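Local coordinates for heme-binding protein A / AI-2 binding protein A (Helicobacter pylori SS1, PDB 6OFQ) that binds peptides in the periplasm, here the tetrapeptide STSA, and probably delivers them to an ABC transporter for uptake, at residues A[46-51]-A[139-144]; A[147-152]-A[173-178]; A[153-158]-A[165-170]; A[441-446]-A[453-458]. One frame throughout, in Å; residues are numbered along the deposited sequence.

Contact 1: residues A[46-51]-A[139-144]; sequences PALVTD and KSYKYW
Leu48 O takes hydrogen bonds from two waters that tie it to the facing segment: one, 2.8 Å from Leu48 O, accepts from Ser140 N, and the other, 2.9 Å from Leu48 O, accepts from Lys142 NZ. No direct hydrogen bond joins 46-51 to 139-144. In this type II periplasmic binding protein, water therefore makes the polar link between the loop entering helix 52-61 and an inverse gamma turn, centred on Tyr141, that enters helix 142-147. Two further waters accept from Tyr143 N and Trp144 N in the first turn of that helix, and both also bond to Ala47 O. The backbones themselves meet through CA-H...O contacts, of which Tyr141 CA to Ala47 O spans 3.5 Å with 159° at the hydrogen.

Leu48 touches both Lys139 and Tyr141, crossing each obliquely. Its CG lies anti to the carbonyl carbon (chi1 -67°); beyond it chi2 (-178°) carries CD1 against the CD and CE methylenes of Lys139, while Leu48 CD2 comes 3.6 Å from Tyr141 CE1. Ala47 CB adds a contact at the edge of the same ring, 3.7 Å from Tyr141 CD1; the phenol oxygen beyond is hydrogen-bonded to Arg132 O. Thr50 CG2 packs 3.6 Å from Lys142 CB, the two side chains crossing at about a right angle. Extended beyond CG, the lysine carries its ammonium past the methyl to a water shared with Thr50 OG1. The hydroxyl of Tyr143 bonds to Asp431, and Val49 O lies at the edge of the Tyr143 ring, in its plane, 3.9 Å from Tyr143 CD2.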
# COMPACT_ATOMS: atom_id res chain seq x y z
N PRO A 46 9.59 4.48 -6.16
CA PRO A 46 8.38 4.26 -5.36
C PRO A 46 7.48 5.46 -5.24
O PRO A 46 6.31 5.30 -4.89
CB PRO A 46 8.90 3.84 -4.00
CG PRO A 46 10.19 4.52 -3.97
CD PRO A 46 10.79 4.45 -5.32
N ALA A 47 7.99 6.68 -5.53
CA ALA A 47 7.16 7.84 -5.56
C ALA A 47 6.20 7.89 -6.73
O ALA A 47 5.22 8.61 -6.64
CB ALA A 47 7.92 9.15 -5.48
N LEU A 48 6.41 7.07 -7.75
CA LEU A 48 5.56 7.09 -8.92
C LEU A 48 4.42 6.07 -8.88
O LEU A 48 3.59 6.03 -9.80
CB LEU A 48 6.45 6.76 -10.15
CG LEU A 48 7.48 7.84 -10.45
CD1 LEU A 48 8.22 7.39 -11.71
CD2 LEU A 48 6.95 9.24 -10.61
N VAL A 49 4.43 5.19 -7.89
CA VAL A 49 3.48 4.07 -7.82
C VAL A 49 2.85 4.07 -6.43
O VAL A 49 3.34 4.76 -5.54
CB VAL A 49 4.18 2.76 -8.20
CG1 VAL A 49 4.51 2.70 -9.69
CG2 VAL A 49 5.40 2.52 -7.37
N THR A 50 1.82 3.21 -6.27
CA THR A 50 1.15 3.18 -4.96
C THR A 50 0.92 1.79 -4.40
O THR A 50 0.32 1.65 -3.34
CB THR A 50 -0.25 3.85 -5.07
OG1 THR A 50 -1.03 3.05 -5.95
CG2 THR A 50 -0.20 5.31 -5.55
N ASP A 51 1.40 0.75 -5.09
CA ASP A 51 0.93 -0.63 -4.88
C ASP A 51 2.01 -1.46 -4.20
O ASP A 51 3.21 -1.36 -4.43
CB ASP A 51 0.45 -1.24 -6.19
CG ASP A 51 1.60 -1.56 -7.13
OD1 ASP A 51 2.20 -0.55 -7.63
OD2 ASP A 51 1.85 -2.76 -7.37
N LYS A 139 3.80 9.94 -15.90
CA LYS A 139 4.32 9.79 -14.51
C LYS A 139 3.74 10.86 -13.58
O LYS A 139 3.62 12.05 -13.93
CB LYS A 139 5.85 9.83 -14.42
CG LYS A 139 6.57 8.70 -15.13
CD LYS A 139 8.07 8.88 -15.18
CE LYS A 139 8.88 7.62 -15.40
NZ LYS A 139 8.58 7.14 -16.76
N SER A 140 3.37 10.38 -12.40
CA SER A 140 2.73 11.22 -11.43
C SER A 140 3.19 10.82 -10.03
O SER A 140 3.32 9.62 -9.71
CB SER A 140 1.23 11.04 -11.48
OG SER A 140 0.63 11.86 -10.49
N TYR A 141 3.35 11.82 -9.15
CA TYR A 141 3.67 11.59 -7.74
C TYR A 141 2.39 11.44 -6.97
O TYR A 141 1.93 12.34 -6.29
CB TYR A 141 4.55 12.76 -7.23
CG TYR A 141 5.92 12.83 -7.91
CD1 TYR A 141 6.86 11.81 -7.76
CD2 TYR A 141 6.32 13.97 -8.65
CE1 TYR A 141 8.10 11.83 -8.39
CE2 TYR A 141 7.61 14.04 -9.18
CZ TYR A 141 8.47 12.99 -9.07
OH TYR A 141 9.71 13.05 -9.69
N LYS A 142 1.83 10.23 -7.09
CA LYS A 142 0.48 9.97 -6.66
C LYS A 142 0.20 10.09 -5.19
O LYS A 142 -0.77 10.75 -4.78
CB LYS A 142 -0.04 8.58 -7.16
CG LYS A 142 -0.15 8.45 -8.69
CD LYS A 142 -0.34 6.99 -9.11
CE LYS A 142 0.00 6.56 -10.53
NZ LYS A 142 -0.48 5.17 -10.80
N TYR A 143 1.02 9.47 -4.33
CA TYR A 143 0.85 9.65 -2.92
C TYR A 143 0.99 11.10 -2.56
O TYR A 143 0.24 11.56 -1.69
CB TYR A 143 1.86 8.84 -2.12
CG TYR A 143 1.41 7.45 -1.64
CD1 TYR A 143 0.66 7.35 -0.49
CD2 TYR A 143 1.86 6.27 -2.22
CE1 TYR A 143 0.29 6.13 0.04
CE2 TYR A 143 1.52 5.02 -1.70
CZ TYR A 143 0.76 4.99 -0.55
OH TYR A 143 0.51 3.75 -0.00
N TRP A 144 2.06 11.77 -3.01
CA TRP A 144 2.32 13.16 -2.62
C TRP A 144 1.11 14.05 -2.91
O TRP A 144 0.67 14.84 -2.04
CB TRP A 144 3.59 13.69 -3.30
CG TRP A 144 3.97 15.04 -2.90
CD1 TRP A 144 3.37 16.21 -3.28
CD2 TRP A 144 5.05 15.41 -2.02
NE1 TRP A 144 3.97 17.27 -2.63
CE2 TRP A 144 5.02 16.82 -1.87
CE3 TRP A 144 6.05 14.70 -1.34
CZ2 TRP A 144 5.90 17.50 -1.03
CZ3 TRP A 144 6.95 15.38 -0.55
CH2 TRP A 144 6.87 16.79 -0.40
O HOH W 1 4.32 10.40 -4.51
O HOH W 2 2.94 7.52 -5.51
O HOH W 3 3.38 7.49 -12.17
O HOH W 4 2.09 4.45 -11.69
O HOH W 5 -1.38 3.42 -8.88

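Contact 2: residues A[147-152]-A[173-178]; sequences MGMSHI and APFLAN
Phe175 is the first residue of 173-178 to touch 147-152, in a buried contact, largely apolar, between two short helices, 149-152 and 175-178, that stand before and after the beta hairpin of strands 153-160 and 163-168. Its CG is anti to the backbone N (chi1 -168°), and the ring beyond it meets Ile152 and Met149. Ile152 slides past it in the opposite direction, bringing CG2 to 4.0 Å from Phe175 CD1. Met149 crosses the ring obliquely, and its chain, bent at both chi2 and chi3, curls until the terminal methyl CE lies 4.1 Å from Phe175 CE1. Edge-to-face packing with Tyr92 and Phe166 continues the aromatic cluster into the hairpin's sheet.

One turn further on comes Asn178, whose backbone N bonds to Pro174 O at 2.9 Å. Its amide meets the tip of Met147, the residue just before Gly148, whose positive phi closes helix 142-147 in a Schellman motif and which is also the N-cap of helix 149-152. Met147 and Met149, two residues apart across Gly148, both reach helix 175-178. No hydrogen bond crosses between the segments; Met149 SD merely passes 4.4 Å from Asn178 ND2. Met147 and Asn178 approach tip to tip, and the methyl is almost equidistant from three amide atoms: Met147 CE is 3.5 Å from both Asn178 CG and ND2 and 3.6 Å from Asn178 OD1.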
# COMPACT_ATOMS: atom_id res chain seq x y z
N MET A 147 -2.20 12.88 -0.80
CA MET A 147 -2.10 13.27 0.60
C MET A 147 -2.09 14.80 0.86
O MET A 147 -2.13 15.26 2.00
CB MET A 147 -0.88 12.61 1.27
CG MET A 147 -1.01 11.09 1.39
SD MET A 147 0.46 10.27 2.00
CE MET A 147 0.77 11.03 3.59
N GLY A 148 -1.85 15.58 -0.18
CA GLY A 148 -1.72 17.03 -0.05
C GLY A 148 -0.45 17.42 0.67
O GLY A 148 -0.43 18.38 1.45
N MET A 149 0.63 16.71 0.41
CA MET A 149 1.90 17.04 1.06
C MET A 149 2.39 18.47 0.78
O MET A 149 3.06 19.07 1.65
CB MET A 149 2.95 16.03 0.63
CG MET A 149 2.77 14.63 1.22
SD MET A 149 3.06 14.50 2.98
CE MET A 149 4.84 14.65 2.95
N SER A 150 2.04 19.01 -0.38
CA SER A 150 2.45 20.39 -0.65
C SER A 150 1.66 21.40 0.18
O SER A 150 2.17 22.52 0.27
CB SER A 150 2.23 20.73 -2.12
OG SER A 150 3.14 20.00 -2.94
N HIS A 151 0.46 21.11 0.67
CA HIS A 151 -0.26 21.89 1.65
C HIS A 151 0.33 21.77 3.04
O HIS A 151 0.12 22.68 3.86
CB HIS A 151 -1.74 21.49 1.68
CG HIS A 151 -2.38 21.63 0.33
ND1 HIS A 151 -2.32 22.80 -0.38
CD2 HIS A 151 -2.97 20.71 -0.48
CE1 HIS A 151 -2.88 22.62 -1.56
NE2 HIS A 151 -3.31 21.37 -1.63
N ILE A 152 0.84 20.60 3.38
CA ILE A 152 1.37 20.31 4.72
C ILE A 152 2.70 21.00 4.95
O ILE A 152 2.94 21.63 5.99
CB ILE A 152 1.49 18.80 4.91
CG1 ILE A 152 0.10 18.14 4.94
CG2 ILE A 152 2.25 18.39 6.16
CD1 ILE A 152 0.10 16.62 4.86
N ALA A 173 -0.26 15.40 12.86
CA ALA A 173 0.04 14.27 13.72
C ALA A 173 0.70 13.10 12.98
O ALA A 173 1.65 12.57 13.51
CB ALA A 173 -1.20 13.81 14.51
N PRO A 174 0.22 12.75 11.79
CA PRO A 174 0.89 11.65 11.05
C PRO A 174 2.21 11.94 10.43
O PRO A 174 2.82 11.03 9.87
CB PRO A 174 -0.11 11.32 9.93
CG PRO A 174 -1.37 11.99 10.32
CD PRO A 174 -1.02 13.18 11.12
N PHE A 175 2.73 13.17 10.51
CA PHE A 175 3.89 13.53 9.67
C PHE A 175 5.10 12.65 9.92
O PHE A 175 5.74 12.22 8.95
CB PHE A 175 4.23 15.03 9.86
CG PHE A 175 5.21 15.59 8.83
CD1 PHE A 175 4.86 15.70 7.50
CD2 PHE A 175 6.54 15.83 9.21
CE1 PHE A 175 5.80 16.21 6.61
CE2 PHE A 175 7.48 16.31 8.32
CZ PHE A 175 7.10 16.46 7.02
N LEU A 176 5.48 12.38 11.17
CA LEU A 176 6.66 11.59 11.42
C LEU A 176 6.50 10.21 10.81
O LEU A 176 7.44 9.75 10.12
CB LEU A 176 6.96 11.49 12.91
CG LEU A 176 8.26 10.78 13.27
CD1 LEU A 176 9.49 11.52 12.83
CD2 LEU A 176 8.27 10.51 14.76
N ALA A 177 5.35 9.56 10.99
CA ALA A 177 5.14 8.23 10.42
C ALA A 177 5.10 8.27 8.89
O ALA A 177 5.66 7.40 8.20
CB ALA A 177 3.81 7.68 10.92
N ASN A 178 4.60 9.37 8.34
CA ASN A 178 4.56 9.57 6.90
C ASN A 178 5.97 9.46 6.28
O ASN A 178 6.21 8.97 5.15
CB ASN A 178 3.96 10.89 6.44
CG ASN A 178 2.49 10.99 6.69
OD1 ASN A 178 1.78 10.00 6.90
ND2 ASN A 178 2.06 12.23 6.64

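Contact 3: residues A[153-158]-A[165-170]; sequences IKSIEA and RFTLNG
A beta hairpin at the margin of a five-stranded antiparallel sheet brings 153-158 alongside 165-170, and a classic beta bulge interrupts its pairing. Lys154 and Ser155 both face Thr167, whose carbonyl oxygen accepts from two successive amides: Lys154 N lies 2.8 Å from Thr167 O, in the carbonyl plane but with a bent N-H...O angle of 133°, whereas Ser155 N makes a straighter bond (164°). Regular antiparallel pairing then resumes, with reciprocal bonds between Ser155 and Thr167 and between Glu157 and Arg165.

On one face Ile156 lies beside Phe166, both pointing the same way; CG2 sits over a face of the ring, and Ile156 CD1 is 3.8 Å from Phe166 CE1. Helix 116-127 packs over this pair. The other face is polar. Glu157 and Arg165 run side by side, their charged atoms not in contact in the conformer given, where Arg165 NE bonds to Thr93. A single water links this face: it lies 2.7 Å from Glu157 OE1 and also bonds to Arg165 O, Ser155 OG and Thr167 OG1. Ser155 OG, set between the backbone N and the carbonyl carbon (chi1 61°), meets this water and rests 3.4 Å from Thr167 CB.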
# COMPACT_ATOMS: atom_id res chain seq x y z
N ILE A 153 3.60 20.85 4.00
CA ILE A 153 4.97 21.36 4.13
C ILE A 153 5.08 22.78 3.61
O ILE A 153 4.72 23.09 2.46
CB ILE A 153 5.99 20.45 3.39
CG1 ILE A 153 5.96 19.04 3.96
CG2 ILE A 153 7.35 21.11 3.39
CD1 ILE A 153 6.76 18.04 3.14
N LYS A 154 5.46 23.69 4.52
CA LYS A 154 5.80 25.09 4.15
C LYS A 154 7.17 25.20 3.52
O LYS A 154 7.33 25.86 2.50
CB LYS A 154 5.55 26.02 5.34
CG LYS A 154 5.94 27.49 5.09
CD LYS A 154 5.65 28.36 6.31
CE LYS A 154 5.96 29.79 5.93
NZ LYS A 154 5.36 30.66 6.98
N SER A 155 8.17 24.62 4.17
CA SER A 155 9.52 24.61 3.65
C SER A 155 10.32 23.41 4.09
O SER A 155 10.01 22.79 5.10
CB SER A 155 10.23 25.88 4.11
OG SER A 155 10.32 25.98 5.51
N ILE A 156 11.29 23.09 3.23
CA ILE A 156 12.34 22.15 3.50
C ILE A 156 13.67 22.81 3.30
O ILE A 156 13.90 23.34 2.22
CB ILE A 156 12.25 20.87 2.63
CG1 ILE A 156 10.80 20.45 2.45
CG2 ILE A 156 13.18 19.81 3.14
CD1 ILE A 156 10.66 19.27 1.48
N GLU A 157 14.55 22.71 4.31
CA GLU A 157 15.85 23.38 4.28
C GLU A 157 16.93 22.38 4.62
O GLU A 157 16.82 21.65 5.62
CB GLU A 157 15.94 24.46 5.35
CG GLU A 157 14.94 25.58 5.24
CD GLU A 157 14.97 26.36 6.56
OE1 GLU A 157 14.25 26.05 7.55
OE2 GLU A 157 15.83 27.28 6.66
N ALA A 158 18.04 22.43 3.88
CA ALA A 158 19.29 21.78 4.27
C ALA A 158 20.08 22.80 5.08
O ALA A 158 20.64 23.75 4.53
CB ALA A 158 20.12 21.33 3.06
N ARG A 165 15.61 20.47 7.87
CA ARG A 165 14.52 21.05 8.69
C ARG A 165 13.26 21.24 7.85
O ARG A 165 13.30 21.88 6.80
CB ARG A 165 14.93 22.40 9.27
CG ARG A 165 13.81 23.06 10.06
CD ARG A 165 14.31 24.23 10.89
NE ARG A 165 15.06 23.71 12.04
CZ ARG A 165 15.90 24.40 12.82
NH1 ARG A 165 16.22 25.66 12.57
NH2 ARG A 165 16.50 23.80 13.80
N PHE A 166 12.16 20.64 8.30
CA PHE A 166 10.84 20.85 7.73
C PHE A 166 10.08 21.81 8.59
O PHE A 166 10.14 21.69 9.83
CB PHE A 166 10.03 19.53 7.74
CG PHE A 166 10.54 18.44 6.84
CD1 PHE A 166 10.09 18.30 5.53
CD2 PHE A 166 11.42 17.53 7.35
CE1 PHE A 166 10.57 17.27 4.72
CE2 PHE A 166 11.89 16.48 6.57
CZ PHE A 166 11.48 16.39 5.26
N THR A 167 9.48 22.80 7.95
CA THR A 167 8.50 23.63 8.64
C THR A 167 7.16 23.38 8.00
O THR A 167 7.03 23.38 6.77
CB THR A 167 8.90 25.13 8.49
OG1 THR A 167 10.24 25.28 9.00
CG2 THR A 167 7.89 26.00 9.24
N LEU A 168 6.18 23.16 8.86
CA LEU A 168 4.81 22.84 8.38
C LEU A 168 3.89 24.03 8.42
O LEU A 168 4.10 24.97 9.19
CB LEU A 168 4.24 21.69 9.17
CG LEU A 168 5.00 20.41 9.31
CD1 LEU A 168 4.18 19.31 9.95
CD2 LEU A 168 5.65 19.94 8.03
N ASN A 169 2.83 24.01 7.59
CA ASN A 169 1.82 25.04 7.67
C ASN A 169 0.90 24.93 8.86
O ASN A 169 0.18 25.89 9.17
CB ASN A 169 1.04 25.08 6.35
CG ASN A 169 1.83 25.67 5.21
OD1 ASN A 169 2.39 26.77 5.36
ND2 ASN A 169 1.86 25.01 4.05
N GLY A 170 0.89 23.76 9.51
CA GLY A 170 0.02 23.54 10.65
C GLY A 170 0.44 22.19 11.22
O GLY A 170 1.14 21.41 10.57
O HOH W 6 3.12 25.28 1.50
O HOH W 7 12.14 24.51 7.01

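Contact 4: residues A[441-446]-A[453-458]; sequences TLWSKQ and TQNGSF
Asn455 lays its side chain across the carbonyl of Leu442, with Asn455 CG only 3.1 Å from Leu442 O, where helix 436-443 ends against the type I beta turn 455-458. Its CG is anti to the backbone N (chi1 -178°), and from there the amide reaches past the helix end to Ser444, where Asn455 ND2 donates to Ser444 O over 3.0 Å. The acceptor lies in the amide plane, yet the donor stands 50° out of the carbonyl plane of Ser444. Asn455 thus meets the junction of helices 436-443 and 445-449 through Leu442 O and Ser444 O. As Asn455 OD1 accepts from Tyr459 N just beyond the turn, bonds at both ends of the amide fix its rotation. Ser444 is the N-cap of helix 445-449, its OG accepting from Ala447 N and also hydrogen-bonded to Tyr440 O. Asn455 N donates to Thr453 OG1, an ST turn.

Around this centre, Leu442 CD2 packs 4.0 Å from Gln454 CB, and Thr441 lies side by side with Gln454, its CG2 3.8 Å from Gln454 NE2. A water that accepts from this amide donates to Thr441 O. Ser457 leans on the indole, Ser457 OG being 3.5 Å from Trp443 CZ3, although its hydroxyl is hydrogen-bonded to Pro496 O. Another water bonds to Leu442 O and accepts from Ser457 N, and its oxygen sits above one face of the Trp443 ring, offset toward the rim.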
# COMPACT_ATOMS: atom_id res chain seq x y z
N THR A 441 -6.17 9.43 3.19
CA THR A 441 -5.51 9.12 1.94
C THR A 441 -6.47 8.55 0.91
O THR A 441 -6.22 8.72 -0.29
CB THR A 441 -4.39 8.12 2.25
OG1 THR A 441 -3.54 8.72 3.23
CG2 THR A 441 -3.49 7.77 1.04
N LEU A 442 -7.50 7.82 1.35
CA LEU A 442 -8.42 7.12 0.43
C LEU A 442 -9.79 7.72 0.31
O LEU A 442 -10.52 7.42 -0.64
CB LEU A 442 -8.59 5.63 0.77
CG LEU A 442 -7.26 4.91 1.01
CD1 LEU A 442 -7.55 3.50 1.53
CD2 LEU A 442 -6.35 4.85 -0.20
N TRP A 443 -10.21 8.52 1.27
CA TRP A 443 -11.61 8.93 1.37
C TRP A 443 -11.89 10.43 1.50
O TRP A 443 -13.03 10.86 1.66
CB TRP A 443 -12.34 8.18 2.51
CG TRP A 443 -12.30 6.64 2.37
CD1 TRP A 443 -11.43 5.77 2.96
CD2 TRP A 443 -13.13 5.86 1.50
NE1 TRP A 443 -11.67 4.49 2.52
CE2 TRP A 443 -12.70 4.53 1.60
CE3 TRP A 443 -14.20 6.18 0.65
CZ2 TRP A 443 -13.34 3.52 0.91
CZ3 TRP A 443 -14.81 5.13 -0.04
CH2 TRP A 443 -14.38 3.84 0.10
N SER A 444 -10.83 11.23 1.48
CA SER A 444 -10.99 12.69 1.66
C SER A 444 -11.26 13.42 0.34
O SER A 444 -10.91 12.94 -0.76
CB SER A 444 -9.78 13.32 2.34
OG SER A 444 -8.65 13.23 1.52
N LYS A 445 -11.74 14.66 0.47
CA LYS A 445 -11.78 15.53 -0.70
C LYS A 445 -10.42 15.78 -1.29
O LYS A 445 -10.30 15.80 -2.53
CB LYS A 445 -12.48 16.83 -0.38
CG LYS A 445 -13.97 16.61 -0.26
CD LYS A 445 -14.69 17.84 0.25
CE LYS A 445 -14.53 18.92 -0.84
NZ LYS A 445 -15.60 19.95 -0.82
N GLN A 446 -9.43 15.99 -0.45
CA GLN A 446 -8.08 16.18 -0.93
C GLN A 446 -7.69 15.01 -1.82
O GLN A 446 -7.21 15.18 -2.94
CB GLN A 446 -7.11 16.35 0.24
CG GLN A 446 -5.66 16.29 -0.22
CD GLN A 446 -5.27 17.43 -1.16
OE1 GLN A 446 -5.62 18.59 -0.90
NE2 GLN A 446 -4.51 17.16 -2.19
N THR A 453 -6.16 9.29 -8.91
CA THR A 453 -6.64 9.29 -7.54
C THR A 453 -6.51 7.92 -6.86
O THR A 453 -6.58 6.92 -7.54
CB THR A 453 -8.12 9.70 -7.46
OG1 THR A 453 -8.45 10.00 -6.12
CG2 THR A 453 -9.08 8.68 -8.07
N GLN A 454 -6.41 7.97 -5.52
CA GLN A 454 -6.61 6.78 -4.69
C GLN A 454 -7.96 6.74 -4.00
O GLN A 454 -8.29 5.72 -3.37
CB GLN A 454 -5.52 6.71 -3.60
CG GLN A 454 -4.13 6.83 -4.24
CD GLN A 454 -3.01 6.28 -3.39
OE1 GLN A 454 -2.79 5.08 -3.41
NE2 GLN A 454 -2.48 7.10 -2.53
N ASN A 455 -8.77 7.76 -4.25
CA ASN A 455 -10.13 7.79 -3.72
C ASN A 455 -11.03 7.28 -4.87
O ASN A 455 -11.64 8.02 -5.66
CB ASN A 455 -10.49 9.20 -3.27
CG ASN A 455 -11.86 9.34 -2.66
OD1 ASN A 455 -12.75 8.52 -2.89
ND2 ASN A 455 -12.07 10.40 -1.88
N GLY A 456 -11.10 5.95 -4.93
CA GLY A 456 -11.74 5.27 -6.06
C GLY A 456 -13.24 5.41 -6.07
O GLY A 456 -13.85 5.16 -7.10
N SER A 457 -13.85 5.83 -4.98
CA SER A 457 -15.28 6.14 -4.93
C SER A 457 -15.61 7.59 -5.27
O SER A 457 -16.74 8.01 -5.32
CB SER A 457 -15.87 5.81 -3.54
OG SER A 457 -15.90 4.41 -3.34
N PHE A 458 -14.55 8.38 -5.43
CA PHE A 458 -14.64 9.84 -5.56
C PHE A 458 -15.54 10.43 -4.47
O PHE A 458 -16.43 11.25 -4.69
CB PHE A 458 -15.14 10.24 -6.97
CG PHE A 458 -14.13 10.00 -8.07
CD1 PHE A 458 -13.93 8.76 -8.60
CD2 PHE A 458 -13.23 10.99 -8.43
CE1 PHE A 458 -12.96 8.51 -9.56
CE2 PHE A 458 -12.35 10.78 -9.46
CZ PHE A 458 -12.17 9.53 -10.01
O HOH W 8 -4.21 9.58 -1.92
O HOH W 9 -12.45 5.61 -2.09
O HOH W 10 -10.37 4.29 -2.17

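Overall arrangement
Along the chain the contacts run in series except that contact 3 is nested within the loop closed by contact 2. Contacts 2 and 3, with centres 11 Å apart, form one unit: helices 149-152 and 175-178 adjoin the hairpin at the margin of the antiparallel sheet, and Asn169 bonds back to Ile152. Contact 1 joins this unit through helix 142-147, where Trp144 bonds to Ser150 and touches Ile153. Contact 4, 14 Å from contact 1 between centres, meets it where Gln454 packs on Thr50 and Tyr143, and it meets contact 2 through Gln446 and Thr441. Contacts 3 and 4 do not touch, their nearest atoms being about 11 Å apart, and are connected through contacts 1 and 2.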